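Local coordinates for endoglucanase (PDB 1DYS), which hydrolyses internal beta-1,4-glucosidic linkages of cellulose as a family 6 glycoside hydrolase, so contributing to the recycling of plant biomass, at residues L88-S94 / E137-N143. Coordinates in Å, arbitrary orientation, origin at the centre of the assembly. Where two conformers were deposited one is given. Residues are numbered along the deposited sequence.
Sequences LPDRDCS and EPDAIGN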
loop_
_atom_site.group_PDB
_atom_site.type_symbol
_atom_site.label_atom_id
_atom_site.label_comp_id
_atom_site.label_asym_id
_atom_site.label_seq_id
_atom_site.Cartn_x
_atom_site.Cartn_y
_atom_site.Cartn_z
ATOM N N LEU A 88 -13.009 -3.384 2.412
ATOM C CA LEU A 88 -13.807 -3.009 3.587
ATOM C C LEU A 88 -13.237 -1.840 4.346
ATOM O O LEU A 88 -12.024 -1.635 4.525
ATOM C CB LEU A 88 -13.764 -4.237 4.548
ATOM C CG LEU A 88 -14.873 -4.354 5.594
ATOM C CD1 LEU A 88 -16.225 -4.541 4.915
ATOM C CD2 LEU A 88 -14.564 -5.524 6.530
ATOM N N PRO A 89 -14.115 -0.975 4.827
ATOM C CA PRO A 89 -13.649 0.114 5.680
ATOM C C PRO A 89 -13.062 -0.497 6.941
ATOM O O PRO A 89 -13.553 -1.499 7.514
ATOM C CB PRO A 89 -14.878 0.983 6.014
ATOM C CG PRO A 89 -15.859 0.496 5.006
ATOM C CD PRO A 89 -15.557 -0.952 4.637
ATOM N N ASP A 90 -11.920 0.009 7.390
ATOM C CA ASP A 90 -11.181 -0.490 8.539
ATOM C C ASP A 90 -10.783 -1.958 8.357
ATOM O O ASP A 90 -10.811 -2.797 9.281
ATOM C CB ASP A 90 -11.988 -0.345 9.842
ATOM C CG ASP A 90 -12.074 1.111 10.282
ATOM O OD1 ASP A 90 -11.602 1.980 9.512
ATOM O OD2 ASP A 90 -12.626 1.362 11.382
ATOM N N ARG A 91 -10.452 -2.267 7.115
ATOM C CA ARG A 91 -10.006 -3.574 6.647
ATOM C C ARG A 91 -8.942 -4.190 7.538
ATOM O O ARG A 91 -8.079 -3.482 8.057
ATOM C CB ARG A 91 -9.374 -3.361 5.254
ATOM C CG ARG A 91 -9.460 -4.596 4.353
ATOM C CD ARG A 91 -9.158 -4.236 2.905
ATOM N NE ARG A 91 -7.723 -3.911 2.711
ATOM C CZ ARG A 91 -7.265 -3.623 1.493
ATOM N NH1 ARG A 91 -7.986 -3.594 0.371
ATOM N NH2 ARG A 91 -5.942 -3.317 1.417
ATOM N N ASP A 92 -9.078 -5.514 7.821
ATOM C CA ASP A 92 -8.134 -6.206 8.687
ATOM C C ASP A 92 -7.979 -5.474 10.023
ATOM O O ASP A 92 -6.888 -5.150 10.477
ATOM C CB ASP A 92 -6.759 -6.342 8.029
ATOM C CG ASP A 92 -6.836 -7.169 6.759
ATOM O OD1 ASP A 92 -7.114 -8.380 6.923
ATOM O OD2 ASP A 92 -6.653 -6.692 5.613
ATOM N N CYS A 93 -9.131 -5.352 10.723
ATOM C CA CYS A 93 -9.130 -4.463 11.895
ATOM C C CYS A 93 -8.186 -4.874 12.990
ATOM O O CYS A 93 -7.716 -4.079 13.829
ATOM C CB CYS A 93 -10.569 -4.269 12.407
ATOM S SG CYS A 93 -11.308 -5.754 13.110
ATOM N N SER A 94 -7.846 -6.169 13.121
ATOM C CA SER A 94 -6.993 -6.639 14.199
ATOM C C SER A 94 -5.615 -6.017 14.196
ATOM O O SER A 94 -5.026 -5.971 15.287
ATOM C CB SER A 94 -6.896 -8.162 14.245
ATOM O OG SER A 94 -8.140 -8.722 14.664
ATOM N N GLU A 137 -14.530 -10.248 0.799
ATOM C CA GLU A 137 -13.752 -9.701 1.883
ATOM C C GLU A 137 -12.985 -10.664 2.764
ATOM O O GLU A 137 -13.298 -11.030 3.917
ATOM C CB GLU A 137 -14.704 -8.858 2.777
ATOM C CG GLU A 137 -15.306 -7.644 2.069
ATOM C CD GLU A 137 -14.279 -6.545 1.726
ATOM O OE1 GLU A 137 -13.149 -6.599 2.240
ATOM O OE2 GLU A 137 -14.681 -5.617 1.023
ATOM N N PRO A 138 -11.875 -11.145 2.247
ATOM C CA PRO A 138 -10.946 -12.034 2.923
ATOM C C PRO A 138 -10.659 -11.547 4.342
ATOM O O PRO A 138 -10.428 -10.397 4.676
ATOM C CB PRO A 138 -9.670 -12.027 2.077
ATOM C CG PRO A 138 -10.259 -11.762 0.699
ATOM C CD PRO A 138 -11.397 -10.769 0.889
ATOM N N ASP A 139 -10.723 -12.484 5.281
ATOM C CA ASP A 139 -10.493 -12.411 6.695
ATOM C C ASP A 139 -11.473 -11.526 7.457
ATOM O O ASP A 139 -11.228 -11.344 8.642
ATOM C CB ASP A 139 -9.044 -11.999 7.060
ATOM C CG ASP A 139 -8.084 -13.080 6.621
ATOM O OD1 ASP A 139 -8.549 -14.261 6.570
ATOM O OD2 ASP A 139 -6.888 -12.805 6.368
ATOM N N ALA A 140 -12.482 -10.914 6.823
ATOM C CA ALA A 140 -13.351 -9.998 7.588
ATOM C C ALA A 140 -14.054 -10.780 8.698
ATOM O O ALA A 140 -14.084 -10.302 9.807
ATOM C CB ALA A 140 -14.371 -9.312 6.684
ATOM N N ILE A 141 -14.664 -11.902 8.344
ATOM C CA ILE A 141 -15.346 -12.680 9.422
ATOM C C ILE A 141 -14.418 -13.151 10.497
ATOM O O ILE A 141 -14.752 -13.140 11.699
ATOM C CB ILE A 141 -16.130 -13.794 8.734
ATOM C CG1 ILE A 141 -17.301 -13.141 7.989
ATOM C CG2 ILE A 141 -16.669 -14.818 9.741
ATOM C CD1 ILE A 141 -18.075 -14.139 7.161
ATOM N N GLY A 142 -13.175 -13.515 10.175
ATOM C CA GLY A 142 -12.181 -13.892 11.180
ATOM C C GLY A 142 -12.008 -12.744 12.175
ATOM O O GLY A 142 -12.077 -12.941 13.382
ATOM N N ASN A 143 -11.781 -11.542 11.666
ATOM C CA ASN A 143 -11.586 -10.353 12.497
ATOM C C ASN A 143 -12.833 -10.045 13.319
ATOM O O ASN A 143 -12.708 -9.537 14.447
ATOM C CB ASN A 143 -11.164 -9.222 11.563
ATOM C CG ASN A 143 -9.701 -9.176 11.186
ATOM O OD1 ASN A 143 -8.902 -8.743 12.007
ATOM N ND2 ASN A 143 -9.403 -9.599 9.966
HETATM O O HOH W 1 -9.884 -8.986 6.987
HETATM O O HOH W 2 -6.527 -9.760 9.190
HETATM O O HOH W 3 -6.239 -10.123 5.105
#
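Two segments that follow the C-terminal ends of neighbouring parallel strands, 79-85 and 132-136, meet here in a largely polar, water-bridged contact that places two probable catalytic aspartates, Asp92 and Asp139, side by side. Asn143, on the first turn of helix 140-146, does most of the joining. Asn143 OD1 accepts from Ser94 N at 3.0 Å and Ser94 OG at 2.8 Å, while Asn143 ND2 donates to Asp139 O at 2.9 Å, so one amide ties the 88-94 loop to the start of the helix. Cys93, disulfide-bonded to Cys152, rests its SG 3.8 Å from Asn143 CB. At the other end, Leu88 CD2 packs on Ala140 CB at 3.8 Å, and Leu88 N gives a weak hydrogen bond to Glu137 OE1 (3.2 Å); Tyr112 holds the other carboxylate oxygen of Glu137.

Between these ends, Asp92 OD1 and Asp139 OD2 lie 4.5 Å apart, bridged by water 3, which donates to both. Asp92 OD2 is taken by Ser99 and Tyr86. Trp52, beside Pro138, and Trp186, beside Asp139, probably bind substrate. Carboxylates beyond the C-terminal strand ends are characteristic of the distorted family 6 barrel, where Asp139 is the probable proton donor and Asp92 probably assists.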